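Cysteine desulfurase (PDB 6A6E) probably uses pyridoxal-5'-phosphate to take the sulfur from cysteine, leaving alanine, and to supply it to the Suf system for iron-sulfur cluster assembly. Local coordinates at residues 128-133 / 153-158; 159-164 / 335-340; 165-170 / 200-205; 119-124 / 176-181. All coordinates share one frame; numbering follows the deposited sequence.

Contacts 1 and 4 involve strands of the large seven-stranded sheet of the cofactor-binding domain, contact 3 packs helices over it, and contact 2 ties its margin to the smaller sheet. Contact 1 pairs strands 125-129 and 150-154 and runs on to His-133, whose ring lies against pyridoxal-5'-phosphate. Ser-166 OG of contact 3 is 2.8 Å from Thr-155 O of contact 1, a probable hydrogen bond, while Val-131 CG1 of contact 1 packs 3.5 Å from Gly-160 O of contact 2. Contacts 3 and 4, with centres about 14 Å apart, meet where Phe-202 touches Pro-177. Contacts 2 and 4 do not touch; their centres are about 27 Å apart.

Contact 1 (128-133 / 153-158). With PLP (pyridoxal-5'-phosphate), chain E.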
loop_
_atom_site.group_PDB
_atom_site.type_symbol
_atom_site.label_atom_id
_atom_site.label_comp_id
_atom_site.label_asym_id
_atom_site.label_seq_id
_atom_site.Cartn_x
_atom_site.Cartn_y
_atom_site.Cartn_z
ATOM N N ILE A 128 -11.097 -23.504 -5.388
ATOM C CA ILE A 128 -10.873 -22.406 -6.347
ATOM C C ILE A 128 -11.081 -22.891 -7.772
ATOM O O ILE A 128 -11.518 -23.992 -7.951
ATOM C CB ILE A 128 -9.481 -21.787 -6.150
ATOM C CG1 ILE A 128 -8.373 -22.778 -6.392
ATOM C CG2 ILE A 128 -9.349 -21.247 -4.730
ATOM C CD1 ILE A 128 -6.985 -22.183 -6.132
ATOM N N SER A 129 -10.855 -22.069 -8.784
ATOM C CA SER A 129 -10.987 -22.538 -10.137
ATOM C C SER A 129 -9.614 -22.678 -10.814
ATOM O O SER A 129 -8.635 -22.077 -10.382
ATOM C CB SER A 129 -11.885 -21.606 -10.929
ATOM O OG SER A 129 -11.117 -20.707 -11.675
ATOM N N GLN A 130 -9.563 -23.470 -11.898
ATOM C CA GLN A 130 -8.355 -23.653 -12.659
ATOM C C GLN A 130 -7.894 -22.385 -13.392
ATOM O O GLN A 130 -6.745 -22.316 -13.830
ATOM C CB GLN A 130 -8.506 -24.800 -13.691
ATOM C CG GLN A 130 -8.309 -26.152 -13.074
ATOM C CD GLN A 130 -8.276 -27.347 -14.060
ATOM O OE1 GLN A 130 -8.827 -27.317 -15.151
ATOM N NE2 GLN A 130 -7.600 -28.413 -13.623
ATOM N N VAL A 131 -8.766 -21.420 -13.598
ATOM C CA VAL A 131 -8.353 -20.247 -14.326
ATOM C C VAL A 131 -7.921 -19.083 -13.409
ATOM O O VAL A 131 -7.723 -17.950 -13.889
ATOM C CB VAL A 131 -9.479 -19.789 -15.285
ATOM C CG1 VAL A 131 -10.059 -20.991 -16.022
ATOM C CG2 VAL A 131 -10.595 -19.089 -14.562
ATOM N N GLU A 132 -7.759 -19.309 -12.112
ATOM C CA GLU A 132 -7.383 -18.176 -11.194
ATOM C C GLU A 132 -6.000 -17.569 -11.525
ATOM O O GLU A 132 -5.053 -18.248 -11.927
ATOM C CB GLU A 132 -7.387 -18.590 -9.756
ATOM C CG GLU A 132 -8.705 -19.131 -9.251
ATOM C CD GLU A 132 -9.849 -18.168 -9.506
ATOM O OE1 GLU A 132 -10.976 -18.618 -9.902
ATOM O OE2 GLU A 132 -9.623 -16.945 -9.270
ATOM N N HIS A 133 -5.963 -16.270 -11.421
ATOM C CA HIS A 133 -4.766 -15.486 -11.287
ATOM C C HIS A 133 -3.947 -15.969 -10.072
ATOM O O HIS A 133 -4.489 -16.472 -9.088
ATOM C CB HIS A 133 -5.193 -14.008 -11.208
ATOM C CG HIS A 133 -4.060 -13.012 -11.229
ATOM N ND1 HIS A 133 -3.180 -12.856 -10.171
ATOM C CD2 HIS A 133 -3.731 -12.069 -12.137
ATOM C CE1 HIS A 133 -2.316 -11.900 -10.458
ATOM N NE2 HIS A 133 -2.623 -11.411 -11.649
ATOM N N TYR A 153 -10.060 -27.837 -7.141
ATOM C CA TYR A 153 -10.334 -26.942 -8.266
ATOM C C TYR A 153 -11.607 -27.271 -9.016
ATOM O O TYR A 153 -11.890 -28.425 -9.220
ATOM C CB TYR A 153 -9.205 -27.039 -9.278
ATOM C CG TYR A 153 -7.907 -26.491 -8.769
ATOM C CD1 TYR A 153 -7.064 -27.260 -7.974
ATOM C CD2 TYR A 153 -7.508 -25.213 -9.101
ATOM C CE1 TYR A 153 -5.854 -26.766 -7.507
ATOM C CE2 TYR A 153 -6.309 -24.720 -8.652
ATOM C CZ TYR A 153 -5.483 -25.479 -7.859
ATOM O OH TYR A 153 -4.255 -24.959 -7.439
ATOM N N ILE A 154 -12.358 -26.261 -9.443
ATOM C CA ILE A 154 -13.370 -26.400 -10.484
ATOM C C ILE A 154 -12.634 -26.435 -11.814
ATOM O O ILE A 154 -11.831 -25.514 -12.088
ATOM C CB ILE A 154 -14.305 -25.204 -10.468
ATOM C CG1 ILE A 154 -15.011 -25.098 -9.097
ATOM C CG2 ILE A 154 -15.272 -25.271 -11.619
ATOM C CD1 ILE A 154 -15.679 -23.764 -8.912
ATOM N N THR A 155 -12.848 -27.470 -12.629
ATOM C CA THR A 155 -12.005 -27.640 -13.833
ATOM C C THR A 155 -12.539 -26.849 -15.005
ATOM O O THR A 155 -13.729 -26.571 -15.100
ATOM C CB THR A 155 -11.907 -29.111 -14.260
ATOM O OG1 THR A 155 -13.211 -29.573 -14.459
ATOM C CG2 THR A 155 -11.342 -29.941 -13.163
ATOM N N ALA A 156 -11.634 -26.391 -15.851
ATOM C CA ALA A 156 -11.961 -25.667 -17.028
ATOM C C ALA A 156 -11.864 -26.602 -18.219
ATOM O O ALA A 156 -11.170 -27.621 -18.118
ATOM C CB ALA A 156 -10.975 -24.541 -17.234
ATOM N N ASP A 157 -12.510 -26.240 -19.329
ATOM C CA ASP A 157 -12.435 -27.058 -20.509
ATOM C C ASP A 157 -11.179 -26.631 -21.296
ATOM O O ASP A 157 -10.362 -25.784 -20.826
ATOM C CB ASP A 157 -13.764 -27.051 -21.333
ATOM C CG ASP A 157 -13.996 -25.766 -22.120
ATOM O OD1 ASP A 157 -13.093 -24.888 -22.182
ATOM O OD2 ASP A 157 -15.099 -25.625 -22.729
ATOM N N GLU A 158 -11.054 -27.163 -22.505
ATOM C CA GLU A 158 -9.790 -27.126 -23.197
ATOM C C GLU A 158 -9.617 -25.783 -23.885
ATOM O O GLU A 158 -8.548 -25.501 -24.375
ATOM C CB GLU A 158 -9.633 -28.332 -24.141
ATOM C CG GLU A 158 -10.483 -28.307 -25.393
ATOM C CD GLU A 158 -10.223 -29.525 -26.316
ATOM O OE1 GLU A 158 -9.604 -30.553 -25.893
ATOM O OE2 GLU A 158 -10.636 -29.429 -27.487
HETATM N N1 PLP E . -6.858 -11.143 -10.115
HETATM C C2 PLP E . -7.201 -10.779 -11.323
HETATM C C2A PLP E . -8.235 -11.546 -12.077
HETATM C C3 PLP E . -6.502 -9.633 -11.903
HETATM O O3 PLP E . -6.817 -9.276 -13.135
HETATM C C4 PLP E . -5.517 -8.890 -11.118
HETATM C C4A PLP E . -4.853 -7.689 -11.588
HETATM C C5 PLP E . -5.186 -9.411 -9.788
HETATM C C6 PLP E . -5.891 -10.507 -9.392
HETATM C C5A PLP E . -4.105 -8.782 -8.904
HETATM O O4P PLP E . -4.123 -7.381 -8.673
HETATM P P PLP E . -2.937 -6.503 -7.998
HETATM O O1P PLP E . -2.770 -6.932 -6.594
HETATM O O2P PLP E . -1.795 -6.755 -8.939
HETATM O O3P PLP E . -3.547 -5.137 -8.097
HETATM O O HOH W 1 -8.652 -29.061 -17.268
#
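Ile-128 and Tyr-153 project side by side from one face of a parallel strand pair, pointing the same way, with Ile-128 CG1 3.6 Å from Tyr-153 CE2. CD1 of the isoleucine also touches CE2 and comes near CZ, while Ser-129 O lies at the ring's edge near CD2. The phenol oxygen is hydrogen-bonded to Phe-271 O of the second subunit, so this outermost strand of the sheet faces the dimer partner. Ile-154 N donates to Ile-128 O at 2.8 Å, and Gln-130 N returns a bond to Ile-154 O at 3.1 Å. Past the strand ends the side chain of Gln-130 takes over from the backbone: it crosses Tyr-153 at about a right angle, runs extended beside Thr-155, and its OE1 accepts from Ala-156 N at 3.0 Å in a nearly straight bond (168°). A water bridges the same OE1 to Ala-156 O. An alanine at Gln-130 would probably leave Ala-156 N without this acceptor and deprive the water of one of its anchors. On the opposite sheet face, Ser-129 OG accepts from Val-131 N in an ST turn and donates to Glu-132 OE1 at 2.7 Å. The turn leads to His-133, whose ring face lies against pyridoxal-5'-phosphate, with C6 of the cofactor 3.6 Å above its centre. These bonds are consistent with a well-held turn leading into the cofactor pocket.

Contact 2 (159-164 / 335-340); sequences KGVITN and YGPIDS
Val-161 has CG1 anti to its backbone N (chi1 -180°), which leaves CG2 beside that nitrogen and directed at Pro-337. CG2 is 3.5 Å from Pro-337 N, with CA, CB and CD little farther away. The methyl group lies over one face of the pyrrolidine ring, displaced slightly toward its nitrogen, and reaches back to the carbonyl carbon of Gly-336. Beside this apolar touch, Gly-336 N donates to Lys-159 O at 2.9 Å; the donor lies in the carbonyl plane, although the bond is bent at its hydrogen (139°). The backbone of Gly-336 calls for glycine: phi is 98°, and a CB would clash with Pro-337 CD. Gly-160, with a positive phi, likewise adopts a conformation that favours glycine and turns the chain between the hydrogen-bonded Lys-159 and the apolar Val-161. The lysine chain continues to Val-334, whose backbone O accepts from NZ. Gln-191 touches both Val-161 and Pro-337. The contact thus joins the loop between strand 150-154 and helix 164-173, in which Thr-163 N-caps the helix, to the loop linking strands 332-334 and 345-350, and so connects the edges of the two sheets.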
loop_
_atom_site.group_PDB
_atom_site.type_symbol
_atom_site.label_atom_id
_atom_site.label_comp_id
_atom_site.label_asym_id
_atom_site.label_seq_id
_atom_site.Cartn_x
_atom_site.Cartn_y
_atom_site.Cartn_z
ATOM N N LYS A 159 -10.669 -24.952 -23.870
ATOM C CA LYS A 159 -10.594 -23.549 -24.272
ATOM C C LYS A 159 -10.481 -22.590 -23.019
ATOM O O LYS A 159 -10.515 -21.379 -23.144
ATOM C CB LYS A 159 -11.778 -23.204 -25.175
ATOM C CG LYS A 159 -11.619 -23.612 -26.640
ATOM C CD LYS A 159 -10.652 -22.700 -27.386
ATOM C CE LYS A 159 -10.590 -22.979 -28.883
ATOM N NZ LYS A 159 -9.527 -22.117 -29.521
ATOM N N GLY A 160 -10.403 -23.170 -21.833
ATOM C CA GLY A 160 -10.321 -22.414 -20.595
ATOM C C GLY A 160 -11.653 -21.971 -19.995
ATOM O O GLY A 160 -11.668 -21.165 -19.112
ATOM N N VAL A 161 -12.761 -22.532 -20.461
ATOM C CA VAL A 161 -14.110 -22.098 -20.046
ATOM C C VAL A 161 -14.503 -22.863 -18.819
ATOM O O VAL A 161 -14.240 -24.079 -18.709
ATOM C CB VAL A 161 -15.176 -22.301 -21.187
ATOM C CG1 VAL A 161 -16.565 -21.848 -20.758
ATOM C CG2 VAL A 161 -14.790 -21.489 -22.362
ATOM N N ILE A 162 -15.071 -22.144 -17.843
ATOM C CA ILE A 162 -15.701 -22.775 -16.677
ATOM C C ILE A 162 -17.220 -22.848 -16.994
ATOM O O ILE A 162 -17.895 -21.833 -16.996
ATOM C CB ILE A 162 -15.503 -21.953 -15.389
ATOM C CG1 ILE A 162 -14.031 -21.784 -15.077
ATOM C CG2 ILE A 162 -16.294 -22.571 -14.220
ATOM C CD1 ILE A 162 -13.388 -22.979 -14.471
ATOM N N THR A 163 -17.724 -24.033 -17.334
ATOM C CA THR A 163 -19.131 -24.189 -17.729
ATOM C C THR A 163 -19.983 -24.340 -16.494
ATOM O O THR A 163 -19.488 -24.747 -15.441
ATOM C CB THR A 163 -19.334 -25.440 -18.653
ATOM O OG1 THR A 163 -19.002 -26.625 -17.925
ATOM C CG2 THR A 163 -18.469 -25.319 -19.859
ATOM N N ASN A 164 -21.255 -23.976 -16.617
ATOM C CA ASN A 164 -22.251 -24.239 -15.554
ATOM C C ASN A 164 -22.263 -25.677 -15.138
ATOM O O ASN A 164 -22.357 -25.985 -13.927
ATOM C CB ASN A 164 -23.661 -23.834 -16.008
ATOM C CG ASN A 164 -23.867 -22.359 -16.004
ATOM O OD1 ASN A 164 -22.930 -21.591 -15.730
ATOM N ND2 ASN A 164 -25.117 -21.929 -16.252
ATOM N N TYR A 335 -8.606 -17.870 -27.267
ATOM C CA TYR A 335 -8.973 -18.657 -26.076
ATOM C C TYR A 335 -10.167 -18.065 -25.371
ATOM O O TYR A 335 -10.474 -16.883 -25.513
ATOM C CB TYR A 335 -7.756 -18.882 -25.138
ATOM C CG TYR A 335 -6.534 -19.293 -25.954
ATOM C CD1 TYR A 335 -6.376 -20.582 -26.407
ATOM C CD2 TYR A 335 -5.622 -18.345 -26.368
ATOM C CE1 TYR A 335 -5.316 -20.953 -27.230
ATOM C CE2 TYR A 335 -4.536 -18.688 -27.159
ATOM C CZ TYR A 335 -4.413 -19.979 -27.638
ATOM O OH TYR A 335 -3.334 -20.272 -28.429
ATOM N N GLY A 336 -10.856 -18.891 -24.609
ATOM C CA GLY A 336 -12.013 -18.441 -23.849
ATOM C C GLY A 336 -13.336 -18.757 -24.559
ATOM O O GLY A 336 -13.334 -19.319 -25.626
ATOM N N PRO A 337 -14.467 -18.407 -23.939
ATOM C CA PRO A 337 -15.802 -18.661 -24.476
ATOM C C PRO A 337 -16.113 -17.759 -25.650
ATOM O O PRO A 337 -15.677 -16.610 -25.707
ATOM C CB PRO A 337 -16.728 -18.300 -23.281
ATOM C CG PRO A 337 -15.929 -17.208 -22.567
ATOM C CD PRO A 337 -14.533 -17.752 -22.614
ATOM N N ILE A 338 -16.857 -18.283 -26.610
ATOM C CA ILE A 338 -17.276 -17.477 -27.759
ATOM C C ILE A 338 -18.758 -17.320 -27.530
ATOM O O ILE A 338 -19.561 -18.048 -28.085
ATOM C CB ILE A 338 -16.993 -18.150 -29.134
ATOM C CG1 ILE A 338 -15.576 -18.704 -29.217
ATOM C CG2 ILE A 338 -17.242 -17.138 -30.255
ATOM C CD1 ILE A 338 -14.517 -17.597 -29.271
ATOM N N ASP A 339 -19.099 -16.426 -26.633
ATOM C CA ASP A 339 -20.456 -16.262 -26.154
ATOM C C ASP A 339 -20.457 -14.952 -25.360
ATOM O O ASP A 339 -19.433 -14.265 -25.320
ATOM C CB ASP A 339 -20.972 -17.488 -25.371
ATOM C CG ASP A 339 -20.422 -17.598 -23.961
ATOM O OD1 ASP A 339 -19.858 -16.634 -23.396
ATOM O OD2 ASP A 339 -20.565 -18.677 -23.385
ATOM N N SER A 340 -21.588 -14.551 -24.793
ATOM C CA SER A 340 -21.698 -13.170 -24.286
ATOM C C SER A 340 -21.118 -13.024 -22.860
ATOM O O SER A 340 -21.037 -11.901 -22.335
ATOM C CB SER A 340 -23.164 -12.757 -24.260
ATOM O OG SER A 340 -23.814 -13.572 -23.291
#

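Contact 3 (165-170 / 200-205)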
loop_
_atom_site.group_PDB
_atom_site.type_symbol
_atom_site.label_atom_id
_atom_site.label_comp_id
_atom_site.label_asym_id
_atom_site.label_seq_id
_atom_site.Cartn_x
_atom_site.Cartn_y
_atom_site.Cartn_z
ATOM N N GLU A 165 -22.131 -26.572 -16.115
ATOM C CA GLU A 165 -22.058 -28.011 -15.809
ATOM C C GLU A 165 -20.862 -28.378 -14.977
ATOM O O GLU A 165 -21.006 -29.174 -14.011
ATOM C CB GLU A 165 -22.083 -28.867 -17.086
ATOM C CG GLU A 165 -22.091 -30.375 -16.879
ATOM C CD GLU A 165 -23.232 -30.900 -15.968
ATOM O OE1 GLU A 165 -24.369 -30.301 -15.891
ATOM O OE2 GLU A 165 -22.997 -31.949 -15.304
ATOM N N SER A 166 -19.682 -27.826 -15.308
ATOM C CA SER A 166 -18.494 -28.068 -14.461
ATOM C C SER A 166 -18.765 -27.639 -13.019
ATOM O O SER A 166 -18.413 -28.327 -12.064
ATOM C CB SER A 166 -17.263 -27.327 -15.001
ATOM O OG SER A 166 -16.158 -27.674 -14.175
ATOM N N ILE A 167 -19.433 -26.512 -12.854
ATOM C CA ILE A 167 -19.746 -26.022 -11.484
ATOM C C ILE A 167 -20.636 -26.966 -10.683
ATOM O O ILE A 167 -20.264 -27.418 -9.578
ATOM C CB ILE A 167 -20.355 -24.600 -11.526
ATOM C CG1 ILE A 167 -19.232 -23.601 -11.878
ATOM C CG2 ILE A 167 -20.871 -24.196 -10.154
ATOM C CD1 ILE A 167 -19.780 -22.361 -12.479
ATOM N N LEU A 168 -21.756 -27.332 -11.298
ATOM C CA LEU A 168 -22.661 -28.397 -10.745
ATOM C C LEU A 168 -22.003 -29.752 -10.550
ATOM O O LEU A 168 -22.242 -30.371 -9.524
ATOM C CB LEU A 168 -23.902 -28.570 -11.612
ATOM C CG LEU A 168 -24.709 -27.276 -11.693
ATOM C CD1 LEU A 168 -25.743 -27.300 -12.806
ATOM C CD2 LEU A 168 -25.347 -26.978 -10.344
ATOM N N LYS A 169 -21.172 -30.205 -11.500
ATOM C CA LYS A 169 -20.397 -31.457 -11.292
ATOM C C LYS A 169 -19.384 -31.423 -10.139
ATOM O O LYS A 169 -19.236 -32.392 -9.356
ATOM C CB LYS A 169 -19.669 -31.858 -12.566
ATOM C CG LYS A 169 -20.470 -32.858 -13.396
ATOM C CD LYS A 169 -19.588 -33.924 -14.055
ATOM C CE LYS A 169 -18.918 -33.432 -15.340
ATOM N NZ LYS A 169 -18.152 -34.524 -16.013
ATOM N N THR A 170 -18.682 -30.302 -10.006
ATOM C CA THR A 170 -17.766 -30.174 -8.859
ATOM C C THR A 170 -18.446 -30.387 -7.506
ATOM O O THR A 170 -17.870 -30.977 -6.607
ATOM C CB THR A 170 -17.095 -28.808 -8.847
ATOM O OG1 THR A 170 -16.435 -28.619 -10.106
ATOM C CG2 THR A 170 -16.106 -28.706 -7.650
ATOM N N GLU A 200 -25.368 -20.164 -4.839
ATOM C CA GLU A 200 -26.421 -21.210 -4.494
ATOM C C GLU A 200 -25.928 -22.613 -4.509
ATOM O O GLU A 200 -26.361 -23.426 -3.667
ATOM C CB GLU A 200 -27.677 -21.100 -5.361
ATOM C CG GLU A 200 -28.254 -19.699 -5.484
ATOM C CD GLU A 200 -28.533 -19.025 -4.143
ATOM O OE1 GLU A 200 -28.647 -19.750 -3.124
ATOM O OE2 GLU A 200 -28.627 -17.764 -4.119
ATOM N N THR A 201 -24.997 -22.934 -5.416
ATOM C CA THR A 201 -24.447 -24.284 -5.433
ATOM C C THR A 201 -23.637 -24.584 -4.165
ATOM O O THR A 201 -23.637 -25.688 -3.661
ATOM C CB THR A 201 -23.554 -24.443 -6.675
ATOM O OG1 THR A 201 -24.318 -24.092 -7.826
ATOM C CG2 THR A 201 -22.976 -25.818 -6.787
ATOM N N PHE A 202 -22.897 -23.600 -3.657
ATOM C CA PHE A 202 -22.078 -23.828 -2.467
ATOM C C PHE A 202 -22.605 -22.915 -1.374
ATOM O O PHE A 202 -21.984 -21.892 -0.964
ATOM C CB PHE A 202 -20.605 -23.583 -2.771
ATOM C CG PHE A 202 -20.070 -24.488 -3.844
ATOM C CD1 PHE A 202 -19.818 -25.807 -3.568
ATOM C CD2 PHE A 202 -19.889 -24.043 -5.120
ATOM C CE1 PHE A 202 -19.351 -26.633 -4.546
ATOM C CE2 PHE A 202 -19.440 -24.872 -6.107
ATOM C CZ PHE A 202 -19.155 -26.171 -5.809
ATOM N N LYS A 203 -23.788 -23.294 -0.923
ATOM C CA LYS A 203 -24.611 -22.433 -0.105
ATOM C C LYS A 203 -24.018 -22.193 1.292
ATOM O O LYS A 203 -24.159 -21.109 1.830
ATOM C CB LYS A 203 -25.996 -23.064 -0.014
ATOM C CG LYS A 203 -26.996 -22.153 0.590
ATOM C CD LYS A 203 -27.579 -21.194 -0.375
ATOM C CE LYS A 203 -28.621 -20.436 0.410
ATOM N NZ LYS A 203 -29.080 -19.271 -0.371
ATOM N N ASN A 204 -23.325 -23.185 1.835
ATOM C CA ASN A 204 -22.670 -23.098 3.132
ATOM C C ASN A 204 -21.237 -22.609 3.128
ATOM O O ASN A 204 -20.641 -22.540 4.198
ATOM C CB ASN A 204 -22.576 -24.464 3.764
ATOM C CG ASN A 204 -23.864 -24.904 4.312
ATOM O OD1 ASN A 204 -24.397 -24.246 5.171
ATOM N ND2 ASN A 204 -24.417 -25.988 3.765
ATOM N N ALA A 205 -20.666 -22.311 1.965
ATOM C CA ALA A 205 -19.246 -21.923 1.919
ATOM C C ALA A 205 -19.097 -20.450 2.249
ATOM O O ALA A 205 -20.042 -19.678 2.100
ATOM C CB ALA A 205 -18.621 -22.268 0.585
#
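This is a loosely packed, mainly apolar contact between helix 164-173 and the C-terminal end of helix 195-201, with no hydrogen bond from one segment to the other. Thr-201 points at the first helix and crosses both Ile-167 and Leu-168 at about a right angle. Its OG1 is 4.0 Å from Leu-168 CD2 and 4.2 Å from Ile-167 CG2, while its polar need is met by Leu-197 O, one turn back in its own helix. Phe-202, the first residue to leave helical geometry, has CG anti to the carbonyl carbon (chi1 -60°), and the far end of its ring comes closer to the other helix: CZ lies 4.1 Å from Ile-167 O and also nears Thr-170 CG2. Ile-167 CG2 lies 4.3 Å from Phe-202 CE2. Thr-201 CG2 sits above one face of this ring, offset toward the rim. Thr-170 OG1 is turned to its own helix, donating to Ser-166 O at 2.8 Å; this carbonyl also accepts from Thr-170 N on the opposite face of its plane. Beneath the helices lie Leu-127 and Val-180, both touched by Phe-202. Neighbouring helices packed over one face of a largely parallel sheet are characteristic of the three-layered alpha/beta domain of fold-type I PLP enzymes.

Contact 4 (119-124 / 176-181)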
loop_
_atom_site.group_PDB
_atom_site.type_symbol
_atom_site.label_atom_id
_atom_site.label_comp_id
_atom_site.label_asym_id
_atom_site.label_seq_id
_atom_site.Cartn_x
_atom_site.Cartn_y
_atom_site.Cartn_z
ATOM N N ILE A 119 -11.766 -20.604 11.317
ATOM C CA ILE A 119 -12.814 -20.909 10.393
ATOM C C ILE A 119 -12.279 -21.875 9.330
ATOM O O ILE A 119 -12.959 -22.848 8.950
ATOM C CB ILE A 119 -13.294 -19.633 9.738
ATOM C CG1 ILE A 119 -13.968 -18.760 10.774
ATOM C CG2 ILE A 119 -14.186 -19.943 8.523
ATOM C CD1 ILE A 119 -14.370 -17.389 10.301
ATOM N N LEU A 120 -11.097 -21.603 8.795
ATOM C CA LEU A 120 -10.469 -22.508 7.849
ATOM C C LEU A 120 -9.502 -23.383 8.591
ATOM O O LEU A 120 -8.467 -22.887 9.016
ATOM C CB LEU A 120 -9.721 -21.740 6.758
ATOM C CG LEU A 120 -9.059 -22.522 5.620
ATOM C CD1 LEU A 120 -9.984 -23.415 4.834
ATOM C CD2 LEU A 120 -8.421 -21.504 4.674
ATOM N N LYS A 121 -9.843 -24.666 8.789
ATOM C CA LYS A 121 -9.020 -25.605 9.601
ATOM C C LYS A 121 -8.271 -26.626 8.793
ATOM O O LYS A 121 -8.573 -26.826 7.626
ATOM C CB LYS A 121 -9.865 -26.383 10.584
ATOM C CG LYS A 121 -10.787 -25.574 11.433
ATOM C CD LYS A 121 -11.073 -26.411 12.654
ATOM C CE LYS A 121 -12.226 -25.866 13.430
ATOM N NZ LYS A 121 -13.451 -26.331 12.750
ATOM N N THR A 122 -7.335 -27.328 9.430
ATOM C CA THR A 122 -6.605 -28.425 8.789
ATOM C C THR A 122 -7.637 -29.385 8.230
ATOM O O THR A 122 -8.679 -29.608 8.836
ATOM C CB THR A 122 -5.695 -29.187 9.775
ATOM O OG1 THR A 122 -6.377 -29.285 11.014
ATOM C CG2 THR A 122 -4.497 -28.453 10.096
ATOM N N GLU A 123 -7.398 -29.897 7.036
ATOM C CA GLU A 123 -8.385 -30.801 6.431
ATOM C C GLU A 123 -9.784 -30.242 6.056
ATOM O O GLU A 123 -10.605 -30.995 5.532
ATOM C CB GLU A 123 -8.540 -32.046 7.328
ATOM C CG GLU A 123 -7.192 -32.645 7.706
ATOM C CD GLU A 123 -7.260 -34.131 7.829
ATOM O OE1 GLU A 123 -8.177 -34.607 8.545
ATOM O OE2 GLU A 123 -6.409 -34.804 7.198
ATOM N N ASP A 124 -10.071 -28.953 6.297
ATOM C CA ASP A 124 -11.097 -28.285 5.499
ATOM C C ASP A 124 -10.584 -28.183 4.075
ATOM O O ASP A 124 -9.380 -28.308 3.808
ATOM C CB ASP A 124 -11.390 -26.891 5.994
ATOM C CG ASP A 124 -12.205 -26.878 7.248
ATOM O OD1 ASP A 124 -12.830 -27.888 7.571
ATOM O OD2 ASP A 124 -12.218 -25.850 7.928
ATOM N N ASN A 176 -19.043 -30.060 0.291
ATOM C CA ASN A 176 -19.109 -29.118 1.425
ATOM C C ASN A 176 -17.778 -28.344 1.623
ATOM O O ASN A 176 -17.149 -28.418 2.671
ATOM C CB ASN A 176 -19.500 -29.915 2.688
ATOM C CG ASN A 176 -19.908 -29.026 3.855
ATOM O OD1 ASN A 176 -20.460 -27.913 3.703
ATOM N ND2 ASN A 176 -19.635 -29.524 5.059
ATOM N N PRO A 177 -17.353 -27.580 0.617
ATOM C CA PRO A 177 -16.142 -26.791 0.848
ATOM C C PRO A 177 -16.315 -25.732 1.925
ATOM O O PRO A 177 -17.341 -25.065 1.993
ATOM C CB PRO A 177 -15.862 -26.151 -0.532
ATOM C CG PRO A 177 -17.146 -26.157 -1.270
ATOM C CD PRO A 177 -17.874 -27.411 -0.751
ATOM N N LYS A 178 -15.310 -25.569 2.775
ATOM C CA LYS A 178 -15.365 -24.564 3.809
ATOM C C LYS A 178 -15.283 -23.150 3.176
ATOM O O LYS A 178 -15.993 -22.221 3.602
ATOM C CB LYS A 178 -14.276 -24.806 4.862
ATOM C CG LYS A 178 -14.421 -23.921 6.095
ATOM C CD LYS A 178 -15.752 -24.205 6.825
ATOM C CE LYS A 178 -15.664 -24.112 8.322
ATOM N NZ LYS A 178 -14.689 -25.126 8.827
ATOM N N VAL A 179 -14.475 -23.018 2.129
ATOM C CA VAL A 179 -14.271 -21.727 1.419
ATOM C C VAL A 179 -14.294 -21.987 -0.086
ATOM O O VAL A 179 -13.743 -22.985 -0.548
ATOM C CB VAL A 179 -12.906 -21.086 1.810
ATOM C CG1 VAL A 179 -12.600 -19.832 1.006
ATOM C CG2 VAL A 179 -12.960 -20.752 3.262
ATOM N N VAL A 180 -14.955 -21.100 -0.823
ATOM C CA VAL A 180 -14.914 -21.079 -2.276
ATOM C C VAL A 180 -14.336 -19.677 -2.652
ATOM O O VAL A 180 -14.881 -18.649 -2.222
ATOM C CB VAL A 180 -16.320 -21.235 -2.896
ATOM C CG1 VAL A 180 -16.336 -21.056 -4.410
ATOM C CG2 VAL A 180 -16.876 -22.627 -2.624
ATOM N N SER A 181 -13.250 -19.635 -3.410
ATOM C CA SER A 181 -12.691 -18.368 -3.876
ATOM C C SER A 181 -12.591 -18.420 -5.355
ATOM O O SER A 181 -11.883 -19.235 -5.889
ATOM C CB SER A 181 -11.316 -18.111 -3.267
ATOM O OG SER A 181 -10.892 -16.759 -3.443
#
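Lys-178 reaches across to the loop before strand 125-129 and grips two of its oxygens, where two neighbouring inner parallel strands, 125-129 and 179-183, enter the alpha/beta sheet of the aminotransferase class-V fold. Its NZ donates to Ile-119 O at 2.9 Å and to Asp-124 OD2 at 2.7 Å, the latter also a salt bridge. With CG anti to the backbone N, chi1 (-171°) sets that atom near Ile-119 O, and bends farther along the chain bring CE and NZ back to the same oxygen. The side chains of Asp-124 and Lys-178 also meet near their bases, CB to CB at 3.7 Å. Asp-124 OD2 has a second donor in Lys-121 N, at 2.8 Å with an almost straight approach (168°). Asp-124 N in turn donates to Lys-121 O, closing a type II turn, so the aspartate serves both its own turn and the neighbouring segment. Lys-121 NZ stands 4.3 Å from Lys-178 NZ, a pairing of like charges that the nearby Asp-124 carboxylate would probably offset in part. A methionine in place of Lys-178 would probably leave Asp-124 without its charge partner and Ile-119 O without this donor. Below the polar cluster, Leu-120 CD1 packs against Val-179 CG2, and Trp-140 of helix 138-147 touches both residues. At Asp-124 OD2 itself, Lys-121 N and Lys-178 NZ arrive from opposite faces of the carboxylate plane.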